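Local coordinates for protein Hsp70/Hsp90 co-chaperone CNS1 (PDB 6HFM) that serves as an Hsp90 and Hsp70 co-chaperone in yeast, stimulating the ATPase of the Hsp70 SSA1 and, through its TPR repeats, gripping the C-terminal MEEVD peptide of Hsp90, at residues 53-58 with 79-84; 65-70 with 74-79. All coordinates share one frame; numbering follows the deposited sequence.

Contact 1: residues 53-58 with 79-84; sequences IMYPTQ and LVLEGP
Val80 meets two residues of the strand at once, through van der Waals touches that are mostly apolar. Its CG1 methyl lies 4.1 Å from Ile53 CD1, the end of the longer isoleucine branch. The other methyl, CG2, comes to the edge of the Tyr55 ring, near the ring plane, and makes the nearest touch, 3.3 Å from the phenol oxygen, Tyr55 OH. With CG anti to its own carbonyl carbon (chi1 -50°), Tyr55 sends its phenol toward the helix. Leu81 adds a looser touch: its side chain starts off to one side, but CD2 reaches back to 4.3 Å from Tyr55 CE1. The contact lies in the C-terminal Wheel domain of Cns1, where the last turn of helix 73-82 rests against the end of strand 47-55, a member of the mixed sheet. Ile143, on the parallel neighbour strand 139-145, touches both Ile53 and Tyr55.

The polar groups are served from outside the two segments. Tyr55 OH hydrogen-bonds Asp62 OD2 on the adjacent strand. Arg87 NH2 reaches the helix backbone at Val80 O and, through a weak hydrogen bond, the phenol. Phe88 packs edge-to-face with the Tyr55 ring.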
ATOM      1  N   ILE A  53      -6.372  -0.422   0.924  1.00 18.97           N
ATOM      2  CA  ILE A  53      -6.491  -1.182  -0.320  1.00 19.76           C
ATOM      3  C   ILE A  53      -7.624  -0.551  -1.119  1.00 19.56           C
ATOM      4  O   ILE A  53      -8.786  -0.657  -0.741  1.00 21.04           O
ATOM      5  CB  ILE A  53      -6.734  -2.692  -0.066  1.00 21.81           C
ATOM      6  CG1 ILE A  53      -5.610  -3.273   0.815  1.00 24.27           C
ATOM      7  CG2 ILE A  53      -6.806  -3.463  -1.378  1.00 21.62           C
ATOM      8  CD1 ILE A  53      -5.987  -3.410   2.269  1.00 27.42           C
ATOM      9  N   MET A  54      -7.264   0.115  -2.214  1.00 18.75           N
ATOM     10  CA  MET A  54      -8.206   0.879  -3.028  1.00 20.09           C
ATOM     11  C   MET A  54      -8.694   0.028  -4.197  1.00 19.36           C
ATOM     12  O   MET A  54      -7.900  -0.656  -4.843  1.00 18.90           O
ATOM     13  CB  MET A  54      -7.538   2.142  -3.590  1.00 21.77           C
ATOM     14  CG  MET A  54      -6.725   2.960  -2.594  1.00 24.72           C
ATOM     15  SD  MET A  54      -7.641   3.447  -1.122  1.00 27.80           S
ATOM     16  CE  MET A  54      -8.890   4.514  -1.832  1.00 31.59           C
ATOM     17  N   TYR A  55      -9.999   0.084  -4.463  1.00 20.55           N
ATOM     18  CA  TYR A  55     -10.603  -0.531  -5.648  1.00 21.22           C
ATOM     19  C   TYR A  55     -11.240   0.602  -6.459  1.00 22.27           C
ATOM     20  O   TYR A  55     -12.459   0.798  -6.402  1.00 23.55           O
ATOM     21  CB  TYR A  55     -11.649  -1.579  -5.244  1.00 21.67           C
ATOM     22  CG  TYR A  55     -11.167  -2.591  -4.229  1.00 21.83           C
ATOM     23  CD1 TYR A  55     -10.396  -3.691  -4.616  1.00 22.15           C
ATOM     24  CD2 TYR A  55     -11.487  -2.459  -2.878  1.00 22.04           C
ATOM     25  CE1 TYR A  55      -9.960  -4.625  -3.689  1.00 21.77           C
ATOM     26  CE2 TYR A  55     -11.059  -3.391  -1.947  1.00 23.01           C
ATOM     27  CZ  TYR A  55     -10.290  -4.469  -2.354  1.00 23.13           C
ATOM     28  OH  TYR A  55      -9.853  -5.390  -1.431  1.00 25.77           O
ATOM     29  N   PRO A  56     -10.418   1.368  -7.205  1.00 22.17           N
ATOM     30  CA  PRO A  56     -10.926   2.596  -7.844  1.00 23.93           C
ATOM     31  C   PRO A  56     -12.046   2.383  -8.870  1.00 25.40           C
ATOM     32  O   PRO A  56     -12.935   3.238  -8.980  1.00 29.35           O
ATOM     33  CB  PRO A  56      -9.676   3.210  -8.495  1.00 23.99           C
ATOM     34  CG  PRO A  56      -8.676   2.103  -8.570  1.00 22.87           C
ATOM     35  CD  PRO A  56      -8.967   1.205  -7.410  1.00 21.97           C
ATOM     36  N   THR A  57     -12.028   1.255  -9.583  1.00 24.10           N
ATOM     37  CA  THR A  57     -13.081   0.954 -10.571  1.00 25.96           C
ATOM     38  C   THR A  57     -14.412   0.515  -9.929  1.00 28.29           C
ATOM     39  O   THR A  57     -15.431   0.444 -10.624  1.00 30.67           O
ATOM     40  CB  THR A  57     -12.632  -0.095 -11.622  1.00 25.93           C
ATOM     41  OG1 THR A  57     -12.431  -1.376 -11.006  1.00 26.93           O
ATOM     42  CG2 THR A  57     -11.349   0.346 -12.323  1.00 24.83           C
ATOM     43  N   GLN A  58     -14.403   0.221  -8.625  1.00 29.03           N
ATOM     44  CA  GLN A  58     -15.612  -0.133  -7.867  1.00 31.45           C
ATOM     45  C   GLN A  58     -16.052   0.924  -6.834  1.00 32.37           C
ATOM     46  O   GLN A  58     -17.054   0.713  -6.141  1.00 33.90           O
ATOM     47  CB  GLN A  58     -15.389  -1.473  -7.157  1.00 31.59           C
ATOM     48  CG  GLN A  58     -15.298  -2.670  -8.091  1.00 31.63           C
ATOM     49  CD  GLN A  58     -16.647  -3.077  -8.665  1.00 33.15           C
ATOM     50  OE1 GLN A  58     -17.656  -3.089  -7.960  1.00 32.56           O
ATOM     51  NE2 GLN A  58     -16.668  -3.420  -9.948  1.00 33.58           N
ATOM     52  N   LEU A  79      -5.867 -12.463   0.869  1.00 29.03           N
ATOM     53  CA  LEU A  79      -6.610 -12.105   2.084  1.00 31.79           C
ATOM     54  C   LEU A  79      -7.847 -11.251   1.802  1.00 29.49           C
ATOM     55  O   LEU A  79      -8.944 -11.594   2.224  1.00 31.94           O
ATOM     56  CB  LEU A  79      -5.704 -11.372   3.083  1.00 34.64           C
ATOM     57  CG  LEU A  79      -6.314 -10.965   4.435  1.00 39.33           C
ATOM     58  CD1 LEU A  79      -6.653 -12.187   5.278  1.00 42.43           C
ATOM     59  CD2 LEU A  79      -5.372 -10.041   5.194  1.00 41.47           C
ATOM     60  N   VAL A  80      -7.660 -10.133   1.102  1.00 27.86           N
ATOM     61  CA  VAL A  80      -8.758  -9.180   0.879  1.00 26.96           C
ATOM     62  C   VAL A  80      -9.833  -9.685  -0.093  1.00 27.59           C
ATOM     63  O   VAL A  80     -10.981  -9.251  -0.010  1.00 28.57           O
ATOM     64  CB  VAL A  80      -8.261  -7.765   0.458  1.00 26.92           C
ATOM     65  CG1 VAL A  80      -7.332  -7.191   1.521  1.00 28.62           C
ATOM     66  CG2 VAL A  80      -7.593  -7.757  -0.920  1.00 26.32           C
ATOM     67  N   LEU A  81      -9.468 -10.604  -0.992  1.00 28.18           N
ATOM     68  CA  LEU A  81     -10.427 -11.190  -1.941  1.00 30.55           C
ATOM     69  C   LEU A  81     -11.013 -12.557  -1.529  1.00 35.22           C
ATOM     70  O   LEU A  81     -11.840 -13.092  -2.268  1.00 38.02           O
ATOM     71  CB  LEU A  81      -9.785 -11.308  -3.333  1.00 29.75           C
ATOM     72  CG  LEU A  81      -9.241 -10.028  -3.974  1.00 30.43           C
ATOM     73  CD1 LEU A  81      -8.710 -10.328  -5.368  1.00 31.48           C
ATOM     74  CD2 LEU A  81     -10.284  -8.920  -4.038  1.00 29.98           C
ATOM     75  N   GLU A  82     -10.619 -13.113  -0.375  1.00 42.50           N
ATOM     76  CA  GLU A  82     -11.047 -14.481   0.008  1.00 52.86           C
ATOM     77  C   GLU A  82     -12.508 -14.572   0.437  1.00 60.52           C
ATOM     78  O   GLU A  82     -13.203 -15.521   0.065  1.00 64.94           O
ATOM     79  CB  GLU A  82     -10.150 -15.095   1.104  1.00 60.60           C
ATOM     80  CG  GLU A  82     -10.424 -14.653   2.542  1.00 65.97           C
ATOM     81  CD  GLU A  82      -9.376 -15.147   3.531  1.00 72.37           C
ATOM     82  OE1 GLU A  82      -8.641 -16.110   3.217  1.00 75.79           O
ATOM     83  OE2 GLU A  82      -9.295 -14.574   4.638  1.00 77.54           O
ATOM     84  N   GLY A  83     -12.965 -13.598   1.223  1.00 66.53           N
ATOM     85  CA  GLY A  83     -14.335 -13.595   1.733  1.00 74.47           C
ATOM     86  C   GLY A  83     -15.350 -13.350   0.629  1.00 79.54           C
ATOM     87  O   GLY A  83     -14.967 -13.006  -0.494  1.00 78.89           O
ATOM     88  N   PRO A  84     -16.653 -13.543   0.932  1.00 85.82           N
ATOM     89  CA  PRO A  84     -17.715 -13.194  -0.015  1.00 84.97           C
ATOM     90  C   PRO A  84     -17.530 -11.787  -0.574  1.00 78.12           C
ATOM     91  O   PRO A  84     -17.303 -10.845   0.189  1.00 76.67           O
ATOM     92  CB  PRO A  84     -18.983 -13.274   0.836  1.00 89.70           C
ATOM     93  CG  PRO A  84     -18.670 -14.289   1.878  1.00 91.32           C
ATOM     94  CD  PRO A  84     -17.185 -14.239   2.118  1.00 89.34           C
TER

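Contact 2: residues 65-70 with 74-79; sequences GEVSEL and QELVDL
Leu76 carries CG anti to its backbone N (chi1 -174°), and Val67 holds CG2 anti to its carbonyl carbon; these settings bring Leu76 CD1 to 4.2 Å from Val67 CG2. Both side chains leave their backbones toward the opposite segment, cross at about a right angle, and touch through one methyl each. Both residues are buried. Beyond the pair, Val67 also touches Ala51 on strand 47-55, and Leu76 touches Phe121 of helix 121-126, which ties this small apolar patch to two further elements of the fold.

At the outer margin the contact thins. Glu75 points toward the loop that follows the strand, at Leu70, yet its OE1 stays 4.2 Å from Leu70 O, a proximity of two oxygens rather than a bond; OE1 has its hydrogen bond instead with a residue flanking the segments. The chain leaving the strand is shaped by Ser68, whose OG accepts from Leu70 N at 3.1 Å in an ST turn. Gln46 OE1 is a further hydrogen-bond partner of that hydroxyl.

Thr72 OG1 accepts from Glu75 N at the start of the helix. The whole is a short strand-to-helix connection within the Wheel domain, with strand 60-68 running through a short turn into helix 73-82, which packs back on it.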
ATOM      1  N   GLY A  65      -5.576  -3.161   9.495  1.00 21.05           N
ATOM      2  CA  GLY A  65      -4.847  -2.464  10.549  1.00 21.65           C
ATOM      3  C   GLY A  65      -3.385  -2.834  10.691  1.00 21.17           C
ATOM      4  O   GLY A  65      -2.570  -1.973  11.040  1.00 22.25           O
ATOM      5  N   GLU A  66      -3.059  -4.104  10.435  1.00 22.32           N
ATOM      6  CA  GLU A  66      -1.696  -4.635  10.581  1.00 22.99           C
ATOM      7  C   GLU A  66      -1.320  -5.558   9.423  1.00 22.53           C
ATOM      8  O   GLU A  66      -1.969  -6.585   9.195  1.00 25.47           O
ATOM      9  CB  GLU A  66      -1.568  -5.411  11.893  1.00 24.77           C
ATOM     10  CG  GLU A  66      -1.708  -4.549  13.133  1.00 27.98           C
ATOM     11  CD  GLU A  66      -1.451  -5.308  14.422  1.00 33.99           C
ATOM     12  OE1 GLU A  66      -1.434  -6.560  14.407  1.00 39.84           O
ATOM     13  OE2 GLU A  66      -1.248  -4.640  15.457  1.00 38.37           O
ATOM     14  N   VAL A  67      -0.273  -5.174   8.694  1.00 20.74           N
ATOM     15  CA  VAL A  67       0.332  -5.992   7.647  1.00 19.55           C
ATOM     16  C   VAL A  67       1.830  -6.049   7.919  1.00 19.44           C
ATOM     17  O   VAL A  67       2.478  -5.011   8.010  1.00 19.93           O
ATOM     18  CB  VAL A  67       0.100  -5.375   6.246  1.00 19.73           C
ATOM     19  CG1 VAL A  67       0.795  -6.192   5.161  1.00 20.11           C
ATOM     20  CG2 VAL A  67      -1.394  -5.266   5.953  1.00 19.53           C
ATOM     21  N   SER A  68       2.376  -7.259   8.041  1.00 18.77           N
ATOM     22  CA  SER A  68       3.822  -7.427   8.195  1.00 18.45           C
ATOM     23  C   SER A  68       4.547  -7.135   6.889  1.00 18.06           C
ATOM     24  O   SER A  68       4.077  -7.511   5.817  1.00 18.77           O
ATOM     25  CB  SER A  68       4.167  -8.858   8.620  1.00 20.02           C
ATOM     26  OG  SER A  68       5.564  -9.084   8.502  1.00 22.10           O
ATOM     27  N   GLU A  69       5.725  -6.517   6.998  1.00 18.98           N
ATOM     28  CA  GLU A  69       6.609  -6.291   5.843  1.00 19.09           C
ATOM     29  C   GLU A  69       7.019  -7.575   5.098  1.00 19.32           C
ATOM     30  O   GLU A  69       7.379  -7.514   3.931  1.00 20.49           O
ATOM     31  CB  GLU A  69       7.877  -5.549   6.280  1.00 19.28           C
ATOM     32  CG  GLU A  69       8.810  -6.376   7.151  1.00 19.50           C
ATOM     33  CD  GLU A  69      10.012  -5.609   7.647  1.00 20.32           C
ATOM     34  OE1 GLU A  69      10.397  -4.595   7.024  1.00 21.22           O
ATOM     35  OE2 GLU A  69      10.573  -6.020   8.689  1.00 19.49           O
ATOM     36  N   LEU A  70       7.005  -8.719   5.785  1.00 20.30           N
ATOM     37  CA  LEU A  70       7.323 -10.004   5.147  1.00 21.80           C
ATOM     38  C   LEU A  70       6.161 -10.619   4.359  1.00 21.58           C
ATOM     39  O   LEU A  70       6.344 -11.641   3.688  1.00 24.37           O
ATOM     40  CB  LEU A  70       7.834 -11.004   6.190  1.00 23.91           C
ATOM     41  CG  LEU A  70       9.098 -10.601   6.957  1.00 27.26           C
ATOM     42  CD1 LEU A  70       9.485 -11.733   7.893  1.00 29.86           C
ATOM     43  CD2 LEU A  70      10.258 -10.268   6.031  1.00 29.29           C
ATOM     44  N   GLN A  74       0.899 -11.062  -3.271  1.00 23.40           N
ATOM     45  CA  GLN A  74      -0.049 -12.177  -3.456  1.00 26.45           C
ATOM     46  C   GLN A  74      -0.814 -12.530  -2.180  1.00 25.42           C
ATOM     47  O   GLN A  74      -2.027 -12.722  -2.216  1.00 25.45           O
ATOM     48  CB  GLN A  74       0.683 -13.432  -3.964  1.00 29.79           C
ATOM     49  CG  GLN A  74      -0.209 -14.632  -4.278  1.00 33.84           C
ATOM     50  CD  GLN A  74      -1.086 -14.403  -5.494  1.00 36.81           C
ATOM     51  OE1 GLN A  74      -0.593 -14.090  -6.575  1.00 35.96           O
ATOM     52  NE2 GLN A  74      -2.395 -14.567  -5.323  1.00 41.71           N
ATOM     53  N   GLU A  75      -0.094 -12.637  -1.065  1.00 24.87           N
ATOM     54  CA  GLU A  75      -0.710 -12.988   0.220  1.00 25.63           C
ATOM     55  C   GLU A  75      -1.747 -11.949   0.666  1.00 24.83           C
ATOM     56  O   GLU A  75      -2.811 -12.314   1.161  1.00 25.66           O
ATOM     57  CB  GLU A  75       0.358 -13.212   1.305  1.00 27.17           C
ATOM     58  CG  GLU A  75       1.033 -14.579   1.220  1.00 27.09           C
ATOM     59  CD  GLU A  75       2.290 -14.710   2.084  1.00 23.09           C
ATOM     60  OE1 GLU A  75       2.819 -13.720   2.546  1.00 25.95           O
ATOM     61  OE2 GLU A  75       2.740 -15.869   2.245  1.00 34.68           O
ATOM     62  N   LEU A  76      -1.458 -10.662   0.456  1.00 22.75           N
ATOM     63  CA  LEU A  76      -2.417  -9.611   0.811  1.00 22.79           C
ATOM     64  C   LEU A  76      -3.629  -9.624  -0.129  1.00 22.89           C
ATOM     65  O   LEU A  76      -4.761  -9.457   0.329  1.00 23.30           O
ATOM     66  CB  LEU A  76      -1.761  -8.221   0.834  1.00 22.62           C
ATOM     67  CG  LEU A  76      -2.634  -7.061   1.344  1.00 23.86           C
ATOM     68  CD1 LEU A  76      -3.163  -7.310   2.753  1.00 23.72           C
ATOM     69  CD2 LEU A  76      -1.855  -5.757   1.305  1.00 23.68           C
ATOM     70  N   VAL A  77      -3.394  -9.830  -1.428  1.00 22.88           N
ATOM     71  CA  VAL A  77      -4.496  -9.963  -2.402  1.00 23.48           C
ATOM     72  C   VAL A  77      -5.399 -11.148  -2.041  1.00 25.93           C
ATOM     73  O   VAL A  77      -6.625 -11.014  -2.018  1.00 25.14           O
ATOM     74  CB  VAL A  77      -3.974 -10.111  -3.849  1.00 22.74           C
ATOM     75  CG1 VAL A  77      -5.091 -10.512  -4.817  1.00 23.33           C
ATOM     76  CG2 VAL A  77      -3.340  -8.812  -4.319  1.00 23.09           C
ATOM     77  N   ASP A  78      -4.785 -12.294  -1.750  1.00 27.78           N
ATOM     78  CA  ASP A  78      -5.533 -13.487  -1.328  1.00 29.79           C
ATOM     79  C   ASP A  78      -6.403 -13.202  -0.102  1.00 29.60           C
ATOM     80  O   ASP A  78      -7.549 -13.624  -0.058  1.00 31.47           O
ATOM     81  CB  ASP A  78      -4.591 -14.676  -1.044  1.00 32.61           C
ATOM     82  CG  ASP A  78      -3.963 -15.267  -2.314  1.00 36.06           C
ATOM     83  OD1 ASP A  78      -4.483 -15.038  -3.429  1.00 39.40           O
ATOM     84  OD2 ASP A  78      -2.934 -15.975  -2.199  1.00 38.49           O
ATOM     85  N   LEU A  79      -5.867 -12.463   0.869  1.00 29.03           N
ATOM     86  CA  LEU A  79      -6.610 -12.105   2.084  1.00 31.79           C
ATOM     87  C   LEU A  79      -7.847 -11.251   1.802  1.00 29.49           C
ATOM     88  O   LEU A  79      -8.944 -11.594   2.224  1.00 31.94           O
ATOM     89  CB  LEU A  79      -5.704 -11.372   3.083  1.00 34.64           C
ATOM     90  CG  LEU A  79      -6.314 -10.965   4.435  1.00 39.33           C
ATOM     91  CD1 LEU A  79      -6.653 -12.187   5.278  1.00 42.43           C
ATOM     92  CD2 LEU A  79      -5.372 -10.041   5.194  1.00 41.47           C
TER

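How the contacts relate
Contact 1 and contact 2 load the same helix, 73-82, onto neighbouring antiparallel strands of one mixed sheet. Contact 2 takes the earlier turns and strand 60-68; contact 1 takes the final turn and strand 47-55. Their centres are about 13 Å apart, and contact 2 is nested within the chain loop that contact 1 closes. Contact 1 is the more buried and larger, with 146 Å² against 97 Å², and it sets an aromatic ring with a polar end among aliphatic groups. Contact 2 has a single, purely aliphatic pair at its buried end and passes to an exposed end where Glu75 lies near Leu70. Neither pair of segments is joined by a direct hydrogen bond.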